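Local atomic coordinates of aminomethyltransferase (Bartonella henselae, PDB entry 3GIR), a protein that belongs to the aminomethyltransferase family and joins a folate-binding domain to a C-terminal beta-barrel domain in one chain. Residues P37-H42 against A47-F52; H71-A76 against D252-E257; T272-A277 against L299-K304; S307-G312 against A359-G364. All coordinates share one frame; numbering follows the deposited sequence.

Contact 1 of 4, residues P37-H42 against A47-F52; sequences PLYELH and AKFGAF
Y39 and H42, one turn apart on the short helix 39-44, receive the ring of F49 from strand 48-52, in a compact helix-turn-strand unit near the start of the folate-binding domain. Y39 comes first along the helix. Its CG stands anti to the backbone N (chi1 171°), which swings the phenol out toward the strand, and CE1 comes within 3.4 Å of F49 CZ. CE1 lies over a face of F49 but off toward the rim, with the ring centroids 4.8 Å apart and the planes inclined at 32°. Aromatic rings suit both places because each offers a broad apolar surface to the other.

H42 follows, and it does two jobs. Its CB packs 3.6 Å from F49 CZ, while the imidazole leads away from the strand: NE2 is hydrogen-bonded to D80 OD2 and the ring meets W245. A histidine suits this place because its methylene can serve the apolar contact while its ring serves a polar one. The backbone of H42 also holds the turn, its O accepting from A47 N at 3.0 Å in a fairly straight bond (164° at the hydrogen). This spacing, with G46 just before A47, is consistent with the 6→1 bond of a Schellman motif ending the helix. The small A47 fits close to the turn, its CB 3.3 Å from H42 O. That same CB lies 3.7 Å above the face of F49 opposite to the one covered by Y39 CE1.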
loop_
_atom_site.group_PDB
_atom_site.type_symbol
_atom_site.label_atom_id
_atom_site.label_comp_id
_atom_site.label_asym_id
_atom_site.label_seq_id
_atom_site.Cartn_x
_atom_site.Cartn_y
_atom_site.Cartn_z
ATOM N N PRO A 37 -0.591 -17.234 9.759
ATOM C CA PRO A 37 -0.300 -18.671 9.491
ATOM C C PRO A 37 1.124 -19.124 9.649
ATOM O O PRO A 37 1.382 -20.222 10.169
ATOM C CB PRO A 37 -0.761 -18.798 8.023
ATOM C CG PRO A 37 -1.849 -17.811 7.863
ATOM C CD PRO A 37 -1.379 -16.619 8.690
ATOM N N LEU A 38 2.104 -18.309 9.240
ATOM C CA LEU A 38 3.523 -18.617 9.358
ATOM C C LEU A 38 4.200 -18.077 10.650
ATOM O O LEU A 38 5.410 -17.952 10.700
ATOM C CB LEU A 38 4.237 -18.079 8.144
ATOM C CG LEU A 38 3.755 -18.633 6.803
ATOM C CD1 LEU A 38 4.594 -18.003 5.678
ATOM C CD2 LEU A 38 3.819 -20.202 6.766
ATOM N N TYR A 39 3.383 -17.815 11.686
ATOM C CA TYR A 39 3.898 -17.293 12.957
ATOM C C TYR A 39 5.110 -18.056 13.444
ATOM O O TYR A 39 6.115 -17.457 13.835
ATOM C CB TYR A 39 2.824 -17.314 14.041
ATOM C CG TYR A 39 3.369 -16.986 15.417
ATOM C CD1 TYR A 39 3.586 -15.679 15.781
ATOM C CD2 TYR A 39 3.734 -17.996 16.299
ATOM C CE1 TYR A 39 4.077 -15.323 17.048
ATOM C CE2 TYR A 39 4.279 -17.662 17.584
ATOM C CZ TYR A 39 4.426 -16.311 17.920
ATOM O OH TYR A 39 4.940 -15.940 19.120
ATOM N N GLU A 40 5.055 -19.410 13.379
ATOM C CA GLU A 40 6.208 -20.170 13.879
ATOM C C GLU A 40 7.542 -19.910 13.152
ATOM O O GLU A 40 8.630 -19.939 13.768
ATOM C CB GLU A 40 5.900 -21.685 13.839
ATOM C CG GLU A 40 4.926 -22.108 14.887
ATOM C CD GLU A 40 4.577 -23.627 14.761
ATOM O OE1 GLU A 40 5.393 -24.398 14.160
ATOM O OE2 GLU A 40 3.490 -24.040 15.241
ATOM N N LEU A 41 7.509 -19.643 11.829
ATOM C CA LEU A 41 8.684 -19.248 11.108
ATOM C C LEU A 41 9.257 -17.939 11.645
ATOM O O LEU A 41 10.495 -17.777 11.709
ATOM C CB LEU A 41 8.463 -19.109 9.576
ATOM C CG LEU A 41 8.141 -20.332 8.749
ATOM C CD1 LEU A 41 8.115 -20.010 7.226
ATOM C CD2 LEU A 41 9.192 -21.435 9.096
ATOM N N HIS A 42 8.375 -17.023 11.970
ATOM C CA HIS A 42 8.812 -15.736 12.489
ATOM C C HIS A 42 9.425 -15.914 13.869
ATOM O O HIS A 42 10.475 -15.299 14.137
ATOM C CB HIS A 42 7.685 -14.697 12.474
ATOM C CG HIS A 42 7.142 -14.501 11.110
ATOM N ND1 HIS A 42 7.940 -14.060 10.077
ATOM C CD2 HIS A 42 5.917 -14.751 10.579
ATOM C CE1 HIS A 42 7.214 -13.989 8.973
ATOM N NE2 HIS A 42 5.998 -14.452 9.226
ATOM N N ALA A 47 11.937 -13.031 15.459
ATOM C CA ALA A 47 11.139 -11.812 15.338
ATOM C C ALA A 47 10.770 -11.228 16.714
ATOM O O ALA A 47 10.531 -11.968 17.725
ATOM C CB ALA A 47 9.872 -12.068 14.563
ATOM N N LYS A 48 10.709 -9.905 16.729
ATOM C CA LYS A 48 10.064 -9.137 17.788
ATOM C C LYS A 48 8.733 -8.670 17.269
ATOM O O LYS A 48 8.650 -8.115 16.189
ATOM C CB LYS A 48 10.926 -7.946 18.208
ATOM C CG LYS A 48 12.308 -8.302 18.772
ATOM C CD LYS A 48 13.395 -8.641 17.793
ATOM C CE LYS A 48 14.698 -9.228 18.384
ATOM N NZ LYS A 48 14.533 -10.678 18.826
ATOM N N PHE A 49 7.681 -8.934 18.025
ATOM C CA PHE A 49 6.278 -8.829 17.569
ATOM C C PHE A 49 5.603 -7.635 18.154
ATOM O O PHE A 49 5.930 -7.182 19.278
ATOM C CB PHE A 49 5.491 -10.106 17.816
ATOM C CG PHE A 49 5.950 -11.317 17.095
ATOM C CD1 PHE A 49 5.412 -11.659 15.872
ATOM C CD2 PHE A 49 6.874 -12.175 17.666
ATOM C CE1 PHE A 49 5.836 -12.800 15.195
ATOM C CE2 PHE A 49 7.281 -13.368 17.008
ATOM C CZ PHE A 49 6.747 -13.665 15.779
ATOM N N GLY A 50 4.602 -7.123 17.422
ATOM C CA GLY A 50 3.744 -6.054 17.893
ATOM C C GLY A 50 2.435 -6.040 17.131
ATOM O O GLY A 50 2.296 -6.756 16.161
ATOM N N ALA A 51 1.463 -5.291 17.629
ATOM C CA ALA A 51 0.131 -5.176 17.060
ATOM C C ALA A 51 0.121 -4.240 15.896
ATOM O O ALA A 51 0.667 -3.125 15.943
ATOM C CB ALA A 51 -0.857 -4.610 18.107
ATOM N N PHE A 52 -0.503 -4.701 14.818
ATOM C CA PHE A 52 -0.821 -3.859 13.649
ATOM C C PHE A 52 -2.087 -4.349 13.046
ATOM O O PHE A 52 -2.224 -5.523 12.707
ATOM C CB PHE A 52 0.288 -3.923 12.596
ATOM C CG PHE A 52 -0.033 -3.106 11.398
ATOM C CD1 PHE A 52 -0.021 -1.727 11.485
ATOM C CD2 PHE A 52 -0.405 -3.704 10.236
ATOM C CE1 PHE A 52 -0.335 -0.947 10.398
ATOM C CE2 PHE A 52 -0.727 -2.911 9.118
ATOM C CZ PHE A 52 -0.681 -1.547 9.212
#

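Contact 2 of 4, residues H71-A76 against D252-E257; sequences HTRAHA and DSLRLE
R73 reaches from helix 65-74 across L254 to E257, joining two helices that lie far apart in the sequence. From CB the chain sets out toward helix 248-257, and CG meets L254 CD2 at 3.8 Å. A bend at chi2 (-136°) then turns the rest of the side chain past the leucine, the two running in opposite senses. NE is the first polar atom, donating to E257 OE1 at 3.1 Å. CZ sits over the same leucine methyl, CD2, which lies 3.6 Å above the centre of the guanidinium, so that one face rests on hydrocarbon while the edge makes the bonds. At the tip, NH2 gives E257 OE1 a second bond, at 2.9 Å and on the anti lone pair, and makes a weak one to L254 O. NH1 turns elsewhere, to a salt bridge with E218 and to T216 O.

The grip on E257 is side-on, two nitrogens on one oxygen, with guanidinium and carboxylate planes only 17° apart. The other oxygen, OE2, accepts from F347 N, so both ends of the carboxylate are held and its rotation is restrained. Two acidic partners, E257 and E218, probably stabilise the arginine's positive charge. L254 suits the gap between the helices because its two methyls part: CD2 goes to the arginine, CD1 to T72 CG2 at 3.8 Å. T72 can be polar here since its OG1 bonds back to E68 O within its own helix. Strand 76-80 adjoins both helices through F79, which touches T72 and L254, while L256 faces strand 349-356 of the barrel domain.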
loop_
_atom_site.group_PDB
_atom_site.type_symbol
_atom_site.label_atom_id
_atom_site.label_comp_id
_atom_site.label_asym_id
_atom_site.label_seq_id
_atom_site.Cartn_x
_atom_site.Cartn_y
_atom_site.Cartn_z
ATOM N N HIS A 71 18.930 -3.977 3.213
ATOM C CA HIS A 71 18.949 -5.277 2.543
ATOM C C HIS A 71 17.990 -5.363 1.365
ATOM O O HIS A 71 18.329 -5.878 0.279
ATOM C CB HIS A 71 18.748 -6.436 3.537
ATOM C CG HIS A 71 18.813 -7.775 2.868
ATOM N ND1 HIS A 71 20.005 -8.453 2.709
ATOM C CD2 HIS A 71 17.856 -8.526 2.271
ATOM C CE1 HIS A 71 19.758 -9.594 2.073
ATOM N NE2 HIS A 71 18.473 -9.653 1.772
ATOM N N THR A 72 16.788 -4.801 1.532
ATOM C CA THR A 72 15.761 -4.838 0.517
ATOM C C THR A 72 16.181 -4.055 -0.698
ATOM O O THR A 72 15.936 -4.460 -1.826
ATOM C CB THR A 72 14.373 -4.345 1.074
ATOM O OG1 THR A 72 14.001 -5.128 2.225
ATOM C CG2 THR A 72 13.269 -4.408 0.079
ATOM N N ARG A 73 16.834 -2.920 -0.469
ATOM C CA ARG A 73 17.240 -2.075 -1.593
ATOM C C ARG A 73 18.484 -2.631 -2.330
ATOM O O ARG A 73 18.719 -2.237 -3.484
ATOM C CB ARG A 73 17.443 -0.656 -1.158
ATOM C CG ARG A 73 16.153 0.073 -0.721
ATOM C CD ARG A 73 16.035 1.473 -1.266
ATOM N NE ARG A 73 14.978 2.245 -0.671
ATOM C CZ ARG A 73 13.692 2.119 -0.981
ATOM N NH1 ARG A 73 13.302 1.303 -1.936
ATOM N NH2 ARG A 73 12.795 2.792 -0.310
ATOM N N ALA A 74 19.259 -3.463 -1.659
ATOM C CA ALA A 74 20.513 -4.037 -2.224
ATOM C C ALA A 74 20.384 -5.458 -2.756
ATOM O O ALA A 74 21.195 -5.877 -3.621
ATOM C CB ALA A 74 21.613 -3.934 -1.170
ATOM N N HIS A 75 19.376 -6.209 -2.277
ATOM C CA HIS A 75 19.303 -7.650 -2.434
ATOM C C HIS A 75 17.840 -8.073 -2.656
ATOM O O HIS A 75 17.213 -7.611 -3.587
ATOM C CB HIS A 75 19.974 -8.393 -1.247
ATOM C CG HIS A 75 21.436 -8.127 -1.135
ATOM N ND1 HIS A 75 22.345 -8.528 -2.107
ATOM C CD2 HIS A 75 22.137 -7.425 -0.213
ATOM C CE1 HIS A 75 23.545 -8.073 -1.773
ATOM N NE2 HIS A 75 23.448 -7.395 -0.635
ATOM N N ALA A 76 17.282 -8.897 -1.765
ATOM C CA ALA A 76 15.876 -9.287 -1.866
ATOM C C ALA A 76 15.346 -9.485 -0.439
ATOM O O ALA A 76 15.932 -10.200 0.376
ATOM C CB ALA A 76 15.734 -10.572 -2.665
ATOM N N ASP A 252 7.619 -0.157 6.621
ATOM C CA ASP A 252 7.192 1.230 6.715
ATOM C C ASP A 252 8.229 2.266 6.204
ATOM O O ASP A 252 7.842 3.195 5.517
ATOM C CB ASP A 252 6.761 1.545 8.188
ATOM C CG ASP A 252 5.897 2.786 8.252
ATOM O OD1 ASP A 252 4.865 2.836 7.556
ATOM O OD2 ASP A 252 6.359 3.764 8.907
ATOM N N SER A 253 9.513 2.131 6.540
ATOM C CA SER A 253 10.523 3.058 6.085
ATOM C C SER A 253 10.699 2.962 4.582
ATOM O O SER A 253 10.895 3.981 3.848
ATOM C CB SER A 253 11.845 2.924 6.844
ATOM O OG SER A 253 12.333 1.583 6.853
ATOM N N LEU A 254 10.593 1.738 4.061
ATOM C CA LEU A 254 10.678 1.580 2.617
ATOM C C LEU A 254 9.566 2.288 1.893
ATOM O O LEU A 254 9.821 2.996 0.863
ATOM C CB LEU A 254 10.762 0.105 2.199
ATOM C CG LEU A 254 12.026 -0.641 2.602
ATOM C CD1 LEU A 254 11.700 -2.142 2.641
ATOM C CD2 LEU A 254 13.245 -0.380 1.654
ATOM N N ARG A 255 8.324 2.002 2.262
ATOM C CA ARG A 255 7.211 2.593 1.602
ATOM C C ARG A 255 7.191 4.112 1.733
ATOM O O ARG A 255 6.777 4.800 0.792
ATOM C CB ARG A 255 5.883 1.957 2.036
ATOM C CG ARG A 255 5.425 2.273 3.474
ATOM C CD ARG A 255 4.576 3.471 3.456
ATOM N NE ARG A 255 4.306 3.883 4.827
ATOM C CZ ARG A 255 3.627 4.972 5.199
ATOM N NH1 ARG A 255 3.085 5.807 4.344
ATOM N NH2 ARG A 255 3.467 5.169 6.513
ATOM N N LEU A 256 7.577 4.616 2.884
ATOM C CA LEU A 256 7.575 6.060 3.118
ATOM C C LEU A 256 8.622 6.771 2.279
ATOM O O LEU A 256 8.321 7.775 1.618
ATOM C CB LEU A 256 7.717 6.320 4.621
ATOM C CG LEU A 256 7.738 7.771 5.127
ATOM C CD1 LEU A 256 6.593 8.573 4.466
ATOM C CD2 LEU A 256 7.783 7.807 6.674
ATOM N N GLU A 257 9.813 6.212 2.180
ATOM C CA GLU A 257 10.837 6.692 1.161
ATOM C C GLU A 257 10.288 6.725 -0.266
ATOM O O GLU A 257 10.607 7.595 -1.059
ATOM C CB GLU A 257 12.099 5.848 1.221
ATOM C CG GLU A 257 12.990 6.154 2.337
ATOM C CD GLU A 257 14.281 5.377 2.273
ATOM O OE1 GLU A 257 14.326 4.396 1.489
ATOM O OE2 GLU A 257 15.240 5.708 3.010
#

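Contact 3 of 4, residues T272-A277 against L299-K304; sequences TPIDAA and LESLQK
I274 packs against S301 and L302, and its contact with L302 is the purely apolar one. CG1 lies 3.5 Å from S301 OG and also meets L302 CD1 at 3.7 Å, the isoleucine and leucine side chains crossing at about a right angle. CD1 packs 3.8 Å from S301 CB. The branched isoleucine presents several carbons to the helix, and a small serine lets helix 295-304 come close to it. F298, one turn earlier on the helix, and P306 also touch I274.

The polar bridge runs through a water. T272 OG1 and S301 OG are 3.6 Å apart and make no hydrogen bond with each other, but a single water lies near both, at 2.6 Å from T272 OG1 and at 2.5 Å from S301 OG, the latter short enough to be doubtful in detail. The same water donates to D275 OD1. Serine can take part because its OG stands anti to the backbone N (chi1 -172°), which turns the hydroxyl toward the loop.

The bonds within the loop fix the water's partners in place. T272 OG1 accepts from D275 N in an almost straight bond (170° at the hydrogen), an ST motif, and D275 OD2 accepts from T272 N in return, the reciprocal exchange known from capping boxes. The segment lies in the long connection between helices 248-257 and 284-289 and includes a type I turn from I274 to A277. Threonine and aspartate suit their places because each can bond to the other's backbone N-H. OD2 takes its bond from 46° above the carboxylate plane, while D275 OD1 also accepts from S307 N.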
loop_
_atom_site.group_PDB
_atom_site.type_symbol
_atom_site.label_atom_id
_atom_site.label_comp_id
_atom_site.label_asym_id
_atom_site.label_seq_id
_atom_site.Cartn_x
_atom_site.Cartn_y
_atom_site.Cartn_z
ATOM N N THR A 272 -10.531 12.749 0.765
ATOM C CA THR A 272 -10.841 12.414 -0.596
ATOM C C THR A 272 -9.573 12.205 -1.408
ATOM O O THR A 272 -8.503 12.600 -0.954
ATOM C CB THR A 272 -11.656 13.517 -1.259
ATOM O OG1 THR A 272 -10.821 14.663 -1.497
ATOM C CG2 THR A 272 -12.874 13.862 -0.454
ATOM N N PRO A 273 -9.670 11.620 -2.623
ATOM C CA PRO A 273 -8.475 11.496 -3.419
ATOM C C PRO A 273 -7.914 12.860 -3.830
ATOM O O PRO A 273 -6.735 12.957 -4.113
ATOM C CB PRO A 273 -8.926 10.698 -4.667
ATOM C CG PRO A 273 -10.061 9.912 -4.149
ATOM C CD PRO A 273 -10.788 10.856 -3.199
ATOM N N ILE A 274 -8.769 13.880 -3.819
ATOM C CA ILE A 274 -8.346 15.215 -4.176
ATOM C C ILE A 274 -7.407 15.710 -3.086
ATOM O O ILE A 274 -6.290 16.157 -3.401
ATOM C CB ILE A 274 -9.578 16.169 -4.387
ATOM C CG1 ILE A 274 -10.519 15.670 -5.535
ATOM C CG2 ILE A 274 -9.113 17.590 -4.685
ATOM C CD1 ILE A 274 -11.298 14.242 -5.314
ATOM N N ASP A 275 -7.831 15.611 -1.820
ATOM C CA ASP A 275 -6.975 16.052 -0.706
ATOM C C ASP A 275 -5.668 15.230 -0.713
ATOM O O ASP A 275 -4.593 15.721 -0.434
ATOM C CB ASP A 275 -7.675 15.798 0.642
ATOM C CG ASP A 275 -9.048 16.403 0.741
ATOM O OD1 ASP A 275 -9.218 17.499 0.139
ATOM O OD2 ASP A 275 -9.918 15.768 1.478
ATOM N N ALA A 276 -5.780 13.927 -0.988
ATOM C CA ALA A 276 -4.659 13.021 -0.942
ATOM C C ALA A 276 -3.731 13.015 -2.138
ATOM O O ALA A 276 -2.740 12.299 -2.160
ATOM C CB ALA A 276 -5.199 11.551 -0.665
ATOM N N ALA A 277 -4.051 13.835 -3.144
ATOM C CA ALA A 277 -3.313 13.855 -4.414
ATOM C C ALA A 277 -3.149 12.472 -5.023
ATOM O O ALA A 277 -2.048 12.092 -5.470
ATOM C CB ALA A 277 -1.917 14.551 -4.269
ATOM N N LEU A 299 -16.368 14.389 -8.201
ATOM C CA LEU A 299 -16.423 15.436 -9.245
ATOM C C LEU A 299 -16.554 16.836 -8.614
ATOM O O LEU A 299 -15.850 17.737 -9.011
ATOM C CB LEU A 299 -17.578 15.131 -10.212
ATOM C CG LEU A 299 -17.302 13.894 -11.059
ATOM C CD1 LEU A 299 -18.473 13.508 -11.973
ATOM C CD2 LEU A 299 -16.010 14.020 -11.862
ATOM N N GLU A 300 -17.406 16.989 -7.620
ATOM C CA GLU A 300 -17.525 18.285 -6.911
ATOM C C GLU A 300 -16.242 18.673 -6.167
ATOM O O GLU A 300 -15.843 19.840 -6.122
ATOM C CB GLU A 300 -18.645 18.253 -5.898
ATOM C CG GLU A 300 -19.998 18.504 -6.538
ATOM C CD GLU A 300 -21.190 18.031 -5.715
ATOM O OE1 GLU A 300 -21.003 17.540 -4.568
ATOM O OE2 GLU A 300 -22.333 18.148 -6.240
ATOM N N SER A 301 -15.593 17.700 -5.548
ATOM C CA SER A 301 -14.335 17.992 -4.858
ATOM C C SER A 301 -13.227 18.425 -5.834
ATOM O O SER A 301 -12.351 19.246 -5.535
ATOM C CB SER A 301 -13.910 16.725 -4.103
ATOM O OG SER A 301 -12.818 17.022 -3.298
ATOM N N LEU A 302 -13.232 17.841 -7.007
ATOM C CA LEU A 302 -12.287 18.127 -8.032
ATOM C C LEU A 302 -12.426 19.595 -8.527
ATOM O O LEU A 302 -11.440 20.278 -8.784
ATOM C CB LEU A 302 -12.565 17.172 -9.160
ATOM C CG LEU A 302 -11.483 16.573 -9.994
ATOM C CD1 LEU A 302 -10.304 16.067 -9.198
ATOM C CD2 LEU A 302 -12.141 15.459 -10.800
ATOM N N GLN A 303 -13.664 20.035 -8.651
ATOM C CA GLN A 303 -13.985 21.426 -8.985
ATOM C C GLN A 303 -13.662 22.411 -7.867
ATOM O O GLN A 303 -13.057 23.441 -8.115
ATOM C CB GLN A 303 -15.471 21.528 -9.329
ATOM C CG GLN A 303 -15.765 21.227 -10.797
ATOM C CD GLN A 303 -15.302 22.353 -11.740
ATOM O OE1 GLN A 303 -14.625 22.103 -12.751
ATOM N NE2 GLN A 303 -15.676 23.598 -11.410
ATOM N N LYS A 304 -14.112 22.117 -6.652
ATOM C CA LYS A 304 -13.853 22.954 -5.491
ATOM C C LYS A 304 -12.360 23.019 -5.084
ATOM O O LYS A 304 -11.946 24.019 -4.470
ATOM C CB LYS A 304 -14.748 22.568 -4.310
HETATM O O HOH W 1 -11.751 17.025 -0.989
#

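Contact 4 of 4, residues S307-G312 against A359-G364; sequences SRCRVG and AWKVEG
C309 and V311, two residues apart on strand 309-315, both face K361, and that one lysine carries the loop's side of the contact. The packing is closest at the sulfur: C309 SG lies 3.8 Å from K361 CD, with C309 CB a little farther from the same carbon at 4.2 Å. Next to it V311 CG1 meets K361 CB at 4.0 Å, the two side chains crossing at about a right angle. Cysteine and valine are compact and apolar, fitting for buried positions under a neighbour's hydrocarbon chain. The lysine offers just that. Its CG takes the crowded position between backbone N and carbonyl carbon (chi1 85°), and beyond it the chain runs extended, which lays the methylenes over the strand from V311 toward C309.

The other side is loose. No hydrogen bond joins the two segments, and only 128 Å² is buried between them, so between these segments the contact is van der Waals packing. K361 is exposed as a whole, and a lysine suits such a margin, covering the core with carbon while carrying its charge at the far end. The loop beyond K361 is exposed too.

Within the barrel domain, strand 309-315 runs between strands 349-356 and 374-381: C309 and V311 bond through their backbones to V356 and G354, and G312 to H381. R310, between C309 and V311, points to the opposite side. The K361 loop joins strand 349-356 to strand 366-371, lying across the side of the sheet that C309 and V311 face.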
loop_
_atom_site.group_PDB
_atom_site.type_symbol
_atom_site.label_atom_id
_atom_site.label_comp_id
_atom_site.label_asym_id
_atom_site.label_seq_id
_atom_site.Cartn_x
_atom_site.Cartn_y
_atom_site.Cartn_z
ATOM N N SER A 307 -9.331 20.444 0.420
ATOM C CA SER A 307 -9.568 21.103 1.737
ATOM C C SER A 307 -8.296 21.099 2.612
ATOM O O SER A 307 -8.204 21.876 3.561
ATOM C CB SER A 307 -10.808 20.516 2.489
ATOM O OG SER A 307 -10.640 19.192 3.012
ATOM N N ARG A 308 -7.352 20.222 2.259
ATOM C CA ARG A 308 -6.012 20.136 2.842
ATOM C C ARG A 308 -5.255 19.269 1.839
ATOM O O ARG A 308 -5.890 18.624 0.998
ATOM C CB ARG A 308 -6.042 19.428 4.156
ATOM C CG ARG A 308 -6.958 18.273 4.229
ATOM C CD ARG A 308 -6.769 17.677 5.609
ATOM N NE ARG A 308 -7.553 16.490 5.876
ATOM C CZ ARG A 308 -7.288 15.617 6.864
ATOM N NH1 ARG A 308 -6.221 15.780 7.673
ATOM N NH2 ARG A 308 -8.091 14.550 7.051
ATOM N N CYS A 309 -3.926 19.238 1.910
ATOM C CA CYS A 309 -3.109 18.633 0.825
ATOM C C CYS A 309 -2.089 17.675 1.407
ATOM O O CYS A 309 -1.310 18.085 2.263
ATOM C CB CYS A 309 -2.313 19.636 0.055
ATOM S SG CYS A 309 -3.453 20.853 -0.701
ATOM N N ARG A 310 -2.029 16.435 0.889
ATOM C CA ARG A 310 -0.979 15.503 1.304
ATOM C C ARG A 310 0.350 15.846 0.651
ATOM O O ARG A 310 0.457 15.993 -0.602
ATOM C CB ARG A 310 -1.339 14.076 0.905
ATOM C CG ARG A 310 -0.269 13.070 1.415
ATOM C CD ARG A 310 -0.699 11.639 1.051
ATOM N NE ARG A 310 -0.791 11.508 -0.416
ATOM C CZ ARG A 310 0.201 11.240 -1.257
ATOM N NH1 ARG A 310 1.431 10.918 -0.860
ATOM N NH2 ARG A 310 -0.065 11.212 -2.555
ATOM N N VAL A 311 1.355 16.065 1.502
ATOM C CA VAL A 311 2.646 16.429 1.091
ATOM C C VAL A 311 3.758 15.617 1.751
ATOM O O VAL A 311 3.628 15.142 2.899
ATOM C CB VAL A 311 2.927 17.992 1.288
ATOM C CG1 VAL A 311 1.942 18.857 0.476
ATOM C CG2 VAL A 311 2.940 18.361 2.761
ATOM N N GLY A 312 4.881 15.524 1.027
ATOM C CA GLY A 312 6.100 15.092 1.646
ATOM C C GLY A 312 6.634 16.144 2.565
ATOM O O GLY A 312 6.473 17.350 2.276
ATOM N N ALA A 359 -2.341 26.641 0.695
ATOM C CA ALA A 359 -1.375 27.757 0.701
ATOM C C ALA A 359 0.058 27.463 1.071
ATOM O O ALA A 359 0.947 28.203 0.732
ATOM C CB ALA A 359 -1.904 28.971 1.547
ATOM N N TRP A 360 0.278 26.331 1.752
ATOM C CA TRP A 360 1.583 25.909 2.190
ATOM C C TRP A 360 2.144 24.764 1.387
ATOM O O TRP A 360 3.202 24.227 1.749
ATOM C CB TRP A 360 1.507 25.452 3.645
ATOM C CG TRP A 360 1.532 26.632 4.702
ATOM C CD1 TRP A 360 2.621 27.095 5.359
ATOM C CD2 TRP A 360 0.439 27.398 5.116
ATOM N NE1 TRP A 360 2.270 28.167 6.136
ATOM C CE2 TRP A 360 0.919 28.353 6.032
ATOM C CE3 TRP A 360 -0.906 27.411 4.784
ATOM C CZ2 TRP A 360 0.088 29.306 6.631
ATOM C CZ3 TRP A 360 -1.751 28.348 5.400
ATOM C CH2 TRP A 360 -1.233 29.265 6.341
ATOM N N LYS A 361 1.453 24.360 0.323
ATOM C CA LYS A 361 1.887 23.100 -0.355
ATOM C C LYS A 361 3.049 23.272 -1.307
ATOM O O LYS A 361 3.611 22.274 -1.791
ATOM C CB LYS A 361 0.704 22.397 -0.993
ATOM C CG LYS A 361 0.352 22.882 -2.351
ATOM C CD LYS A 361 -0.573 21.859 -3.015
ATOM C CE LYS A 361 -1.202 22.400 -4.249
ATOM N NZ LYS A 361 -2.156 21.372 -4.757
ATOM N N VAL A 362 3.526 24.491 -1.560
ATOM C CA VAL A 362 4.656 24.644 -2.462
ATOM C C VAL A 362 5.932 24.006 -1.925
ATOM O O VAL A 362 6.325 24.208 -0.771
ATOM C CB VAL A 362 4.932 26.147 -2.843
ATOM C CG1 VAL A 362 6.184 26.315 -3.667
ATOM C CG2 VAL A 362 3.723 26.683 -3.563
ATOM N N GLU A 363 6.617 23.247 -2.784
ATOM C CA GLU A 363 7.898 22.648 -2.461
ATOM C C GLU A 363 8.836 23.634 -1.821
ATOM O O GLU A 363 9.051 24.696 -2.395
ATOM C CB GLU A 363 8.585 22.119 -3.746
ATOM C CG GLU A 363 9.768 21.262 -3.478
ATOM C CD GLU A 363 10.330 20.629 -4.759
ATOM O OE1 GLU A 363 9.580 20.586 -5.759
ATOM O OE2 GLU A 363 11.500 20.201 -4.754
ATOM N N GLY A 364 9.412 23.315 -0.659
ATOM C CA GLY A 364 10.313 24.176 0.070
ATOM C C GLY A 364 9.690 24.980 1.181
ATOM O O GLY A 364 10.405 25.510 2.008
#

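How the contacts relate
From the N terminus, contact 1 closes over four intervening residues, the last two of helix 39-44 and the short turn into strand 48-52. Contact 2 opens later and spans 175 residues, bringing two helices of the folate-binding domain together across most of its length. Contact 3 comes next, closing a loop of 21 residues on helix 295-304, and contact 4 spans 46 residues within the barrel domain. The four follow in series, none nesting or crossing. Contacts 3 and 4 touch directly: A276 O meets R310 NE at 2.7 Å, joining the 272-277 loop to the barrel's first strand. Contacts 1 and 3 lie on opposite sides of the chain's centre, their centres 38 Å apart.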